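Alpha-L-arabinofuranosidase B (Aspergillus kawachii, PDB 6SXT) hydrolyses terminal non-reducing alpha-L-arabinofuranosyl residues from arabinoxylan, L-arabinan and arabinogalactan, helping to degrade plant hemicellulose. Local coordinates at residues P221-Y225 against R226-A230; I398-Y401 against N402-L405. One frame throughout, in Å; residues are numbered along the deposited sequence. Where two conformers were deposited one is given.

Interaction 1: P221-Y225 against R226-A230; sequences PSISY and RFVTA. With ACT (acetate ion), chain H.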
loop_
_atom_site.group_PDB
_atom_site.type_symbol
_atom_site.label_atom_id
_atom_site.label_comp_id
_atom_site.label_asym_id
_atom_site.label_seq_id
_atom_site.Cartn_x
_atom_site.Cartn_y
_atom_site.Cartn_z
ATOM N N PRO A 221 -10.935 15.536 12.083
ATOM C CA PRO A 221 -11.974 14.521 11.932
ATOM C C PRO A 221 -11.480 13.162 11.469
ATOM O O PRO A 221 -10.394 13.051 10.867
ATOM C CB PRO A 221 -12.852 15.135 10.826
ATOM C CG PRO A 221 -11.836 15.850 9.963
ATOM C CD PRO A 221 -10.849 16.454 10.941
ATOM N N SER A 222 -12.270 12.118 11.703
ATOM C CA SER A 222 -12.091 10.801 11.056
ATOM C C SER A 222 -12.225 10.977 9.546
ATOM O O SER A 222 -13.150 11.681 9.104
ATOM C CB SER A 222 -13.081 9.775 11.525
ATOM O OG SER A 222 -12.838 9.410 12.880
ATOM N N ILE A 223 -11.359 10.306 8.797
ATOM C CA ILE A 223 -11.407 10.321 7.307
ATOM C C ILE A 223 -12.382 9.246 6.822
ATOM O O ILE A 223 -12.216 8.105 7.174
ATOM C CB ILE A 223 -9.996 10.033 6.776
ATOM C CG1 ILE A 223 -9.041 11.167 7.207
ATOM C CG2 ILE A 223 -10.012 9.817 5.250
ATOM C CD1 ILE A 223 -9.548 12.556 6.983
ATOM N N SER A 224 -13.374 9.627 6.048
ATOM C CA SER A 224 -14.285 8.653 5.407
ATOM C C SER A 224 -14.297 8.948 3.911
ATOM O O SER A 224 -15.432 8.998 3.358
ATOM C CB SER A 224 -15.671 8.684 5.993
ATOM O OG SER A 224 -16.084 10.028 6.179
ATOM N N TYR A 225 -13.098 9.155 3.331
ATOM C CA TYR A 225 -12.970 9.136 1.861
ATOM C C TYR A 225 -12.115 7.992 1.389
ATOM O O TYR A 225 -11.026 7.690 1.875
ATOM C CB TYR A 225 -12.399 10.442 1.360
ATOM C CG TYR A 225 -13.013 11.687 1.940
ATOM C CD1 TYR A 225 -14.359 11.952 1.901
ATOM C CD2 TYR A 225 -12.151 12.578 2.530
ATOM C CE1 TYR A 225 -14.842 13.139 2.463
ATOM C CE2 TYR A 225 -12.606 13.768 3.054
ATOM C CZ TYR A 225 -13.950 14.043 3.004
ATOM O OH TYR A 225 -14.258 15.255 3.589
ATOM N N ARG A 226 -12.572 7.352 0.312
ATOM C CA ARG A 226 -11.787 6.307 -0.335
ATOM C C ARG A 226 -10.480 6.873 -0.910
ATOM O O ARG A 226 -9.452 6.188 -0.844
ATOM C CB ARG A 226 -12.610 5.611 -1.414
ATOM C CG ARG A 226 -11.808 4.591 -2.199
ATOM C CD ARG A 226 -11.183 3.493 -1.360
ATOM N NE ARG A 226 -10.493 2.466 -2.115
ATOM C CZ ARG A 226 -9.315 2.637 -2.732
ATOM N NH1 ARG A 226 -8.692 3.812 -2.625
ATOM N NH2 ARG A 226 -8.826 1.659 -3.482
ATOM N N PHE A 227 -10.502 8.043 -1.481
ATOM C CA PHE A 227 -9.301 8.761 -1.926
ATOM C C PHE A 227 -9.241 10.047 -1.112
ATOM O O PHE A 227 -10.179 10.894 -1.183
ATOM C CB PHE A 227 -9.343 9.073 -3.418
ATOM C CG PHE A 227 -9.387 7.835 -4.257
ATOM C CD1 PHE A 227 -8.223 7.176 -4.608
ATOM C CD2 PHE A 227 -10.592 7.381 -4.761
ATOM C CE1 PHE A 227 -8.286 6.011 -5.360
ATOM C CE2 PHE A 227 -10.652 6.251 -5.558
ATOM C CZ PHE A 227 -9.499 5.567 -5.838
ATOM N N VAL A 228 -8.184 10.205 -0.331
ATOM C CA VAL A 228 -8.019 11.374 0.548
ATOM C C VAL A 228 -6.853 12.201 0.069
ATOM O O VAL A 228 -5.765 11.653 -0.199
ATOM C CB VAL A 228 -7.946 10.990 2.030
ATOM C CG1 VAL A 228 -6.820 10.075 2.352
ATOM C CG2 VAL A 228 -7.879 12.250 2.897
ATOM N N THR A 229 -7.051 13.515 -0.041
ATOM C CA THR A 229 -5.932 14.456 -0.200
ATOM C C THR A 229 -5.511 14.910 1.179
ATOM O O THR A 229 -6.329 15.532 1.860
ATOM C CB THR A 229 -6.269 15.679 -1.031
ATOM O OG1 THR A 229 -6.778 15.228 -2.297
ATOM C CG2 THR A 229 -5.052 16.529 -1.253
ATOM N N ALA A 230 -4.274 14.623 1.569
ATOM C CA ALA A 230 -3.707 15.146 2.832
ATOM C C ALA A 230 -2.711 16.212 2.458
ATOM O O ALA A 230 -1.737 15.874 1.746
ATOM C CB ALA A 230 -3.059 14.017 3.593
HETATM C C ACT H . -11.507 -0.868 -3.190
HETATM O O ACT H . -10.214 -0.912 -3.715
HETATM O OXT ACT H . -12.035 0.006 -2.247
HETATM C CH3 ACT H . -12.518 -1.812 -3.890
#

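Interaction 2: I398-Y401 against N402-L405; sequences IRHY and NFEL. With PEG (di(hydroxyethyl)ether), chain U.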
loop_
_atom_site.group_PDB
_atom_site.type_symbol
_atom_site.label_atom_id
_atom_site.label_comp_id
_atom_site.label_asym_id
_atom_site.label_seq_id
_atom_site.Cartn_x
_atom_site.Cartn_y
_atom_site.Cartn_z
ATOM N N ILE A 398 -10.279 -19.550 5.200
ATOM C CA ILE A 398 -8.834 -19.554 4.916
ATOM C C ILE A 398 -8.301 -18.141 5.199
ATOM O O ILE A 398 -8.848 -17.172 4.656
ATOM C CB ILE A 398 -8.535 -19.986 3.474
ATOM C CG1 ILE A 398 -9.137 -21.376 3.183
ATOM C CG2 ILE A 398 -7.030 -19.939 3.286
ATOM C CD1 ILE A 398 -8.806 -21.938 1.823
ATOM N N ARG A 399 -7.307 -18.059 6.066
ATOM C CA ARG A 399 -6.661 -16.773 6.425
ATOM C C ARG A 399 -5.174 -17.019 6.481
ATOM O O ARG A 399 -4.699 -18.120 6.818
ATOM C CB ARG A 399 -7.242 -16.210 7.723
ATOM C CG ARG A 399 -6.962 -17.060 8.967
ATOM C CD ARG A 399 -5.641 -16.797 9.645
ATOM N NE ARG A 399 -5.557 -15.476 10.216
ATOM C CZ ARG A 399 -6.150 -15.077 11.326
ATOM N NH1 ARG A 399 -6.778 -15.949 12.119
ATOM N NH2 ARG A 399 -6.153 -13.802 11.676
ATOM N N HIS A 400 -4.388 -15.996 6.190
ATOM C CA HIS A 400 -2.946 -16.103 6.421
ATOM C C HIS A 400 -2.597 -15.618 7.831
ATOM O O HIS A 400 -3.229 -14.680 8.374
ATOM C CB HIS A 400 -2.143 -15.426 5.289
ATOM C CG HIS A 400 -2.313 -13.943 5.166
ATOM N ND1 HIS A 400 -1.611 -13.073 5.968
ATOM C CD2 HIS A 400 -3.004 -13.228 4.267
ATOM C CE1 HIS A 400 -1.904 -11.838 5.576
ATOM N NE2 HIS A 400 -2.801 -11.909 4.561
ATOM N N TYR A 401 -1.555 -16.220 8.384
ATOM C CA TYR A 401 -1.041 -15.940 9.732
ATOM C C TYR A 401 0.402 -16.399 9.763
ATOM O O TYR A 401 0.706 -17.582 9.498
ATOM C CB TYR A 401 -1.873 -16.711 10.777
ATOM C CG TYR A 401 -1.534 -16.276 12.164
ATOM C CD1 TYR A 401 -0.479 -16.831 12.853
ATOM C CD2 TYR A 401 -2.262 -15.264 12.753
ATOM C CE1 TYR A 401 -0.172 -16.392 14.133
ATOM C CE2 TYR A 401 -1.968 -14.819 14.028
ATOM C CZ TYR A 401 -0.920 -15.397 14.708
ATOM O OH TYR A 401 -0.613 -14.947 15.950
ATOM N N ASN A 402 1.321 -15.466 10.002
ATOM C CA ASN A 402 2.757 -15.737 9.810
ATOM C C ASN A 402 2.979 -16.284 8.395
ATOM O O ASN A 402 3.886 -17.083 8.151
ATOM C CB ASN A 402 3.308 -16.729 10.851
ATOM C CG ASN A 402 3.561 -16.069 12.186
ATOM O OD1 ASN A 402 3.858 -14.872 12.239
ATOM N ND2 ASN A 402 3.386 -16.827 13.271
ATOM N N PHE A 403 2.116 -15.879 7.442
ATOM C CA PHE A 403 2.194 -16.245 6.008
ATOM C C PHE A 403 1.949 -17.736 5.742
ATOM O O PHE A 403 2.104 -18.185 4.599
ATOM C CB PHE A 403 3.528 -15.813 5.384
ATOM C CG PHE A 403 3.768 -14.324 5.511
ATOM C CD1 PHE A 403 2.793 -13.412 5.139
ATOM C CD2 PHE A 403 4.922 -13.862 6.075
ATOM C CE1 PHE A 403 3.019 -12.043 5.279
ATOM C CE2 PHE A 403 5.174 -12.498 6.152
ATOM C CZ PHE A 403 4.200 -11.615 5.803
ATOM N N GLU A 404 1.424 -18.453 6.739
ATOM C CA GLU A 404 0.848 -19.797 6.503
ATOM C C GLU A 404 -0.672 -19.651 6.390
ATOM O O GLU A 404 -1.292 -18.804 7.084
ATOM C CB GLU A 404 1.210 -20.762 7.640
ATOM C CG GLU A 404 0.688 -22.168 7.335
ATOM C CD GLU A 404 1.206 -23.247 8.283
ATOM O OE1 GLU A 404 2.126 -22.923 9.066
ATOM O OE2 GLU A 404 0.716 -24.423 8.175
ATOM N N LEU A 405 -1.300 -20.446 5.532
ATOM C CA LEU A 405 -2.771 -20.428 5.411
ATOM C C LEU A 405 -3.364 -21.381 6.467
ATOM O O LEU A 405 -2.995 -22.580 6.472
ATOM C CB LEU A 405 -3.266 -20.827 4.034
ATOM C CG LEU A 405 -2.726 -19.939 2.888
ATOM C CD1 LEU A 405 -3.491 -20.225 1.640
ATOM C CD2 LEU A 405 -2.801 -18.465 3.237
HETATM C C1 PEG U . 1.645 -12.533 12.751
HETATM C C2 PEG U . 0.611 -12.187 11.686
HETATM O O2 PEG U . 1.081 -12.589 10.389
HETATM C C3 PEG U . 0.489 -11.853 9.313
HETATM C C4 PEG U . 1.010 -12.368 8.028
HETATM O O4 PEG U . 0.402 -13.642 7.703
#

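Interaction 1: P221-Y225 against R226-A230
I223 and V228 meet where a loop of the catalytic domain, whose fold belongs to the concanavalin clan, turns into strand 227-235 of its large antiparallel sheet. The two side chains cross at about a right angle, methyl against methyl, with I223 CG2 4.0 Å from V228 CG2. Both branches lie anti to their own backbone N, and I200 of strand 199-203 touches both residues, which extends this apolar contact beyond the loop. Y225 brings the edge of its ring to the same valine: V228 CG2 lies near the ring plane, 4.3 Å from Y225 CD2, while the rest of the ring leads away and the side chain leans on N245 of strand 238-245. At the bend the side chain of R226 heads off from the loop. Its CG is anti to the backbone N (chi1 175°) and the chain folds at chi2, which carries NH1 over one face of the F227 ring, 3.5 Å above its plane and toward the rim; NH1 also hydrogen-bonds Y291 OH. The NE/NH2 edge of the guanidinium grips an acetate ion, probably from the crystallisation liquor, through two nearly straight bonds: NE to OXT and NH2 to O, each 2.9 Å long.

Interaction 2: I398-Y401 against N402-L405
I398 opens the contact by laying CG2 against L405 CD1, 3.9 Å away, on a beta hairpin of the arabinose-binding domain, a beta-trefoil. R399 points away from the returning strand, but its carbonyl O receives a CA-H...O contact from L405 CA at 3.3 Å. Its NH2 forms a salt bridge with D419, itself a substrate-binding residue. H400 pairs with L405 in a non-hydrogen-bonded position, and its CB rests on L405 CD2 at 3.7 Å. Its CG sits between the backbone N and the carbonyl carbon (chi1 65°), placing the ring beside the turn, where ND1 hydrogen-bonds the hydroxyl O4 of a bound di(hydroxyethyl)ether at 2.7 Å. Y401 and E404 form the hydrogen-bonded pair that closes a type I' turn, Y401 N to E404 O at 2.9 Å and E404 N to Y401 O at 3.0 Å. The Y401 side chain runs alongside that of N402, ring and amide planes 64° apart. N402 N donates to the ether oxygen O2 and F403 N to O4, giving that hydroxyl a second bond; C4 lies over one face of the F403 ring. Since H400, N402 and F403 bind substrate, the ligand probably occupies part of a sugar site, with polar groups for its oxygens and an aromatic face for its carbons.

Following the chain from the N terminus, interaction 1 comes first: residues 221-225 end the loop after strand 208-209, and 226-230 lead into strand 227-235, so the contact joins that loop to the large catalytic sheet. The chain then completes the catalytic domain and enters the arabinose-binding domain, where interaction 2 closes the tight hairpin between strands 396-401 and 404-409. Each contact is local and finished before the next begins; they stand in series, neither nested nor crossed. The centres of interaction 1 and interaction 2 lie about 30 Å apart, and the nearest atoms of interaction 1 and interaction 2 about 17 Å apart. Interaction 1 lies away from the active site and the sugar-binding residues, whereas interaction 2 contributes directly to carbohydrate binding.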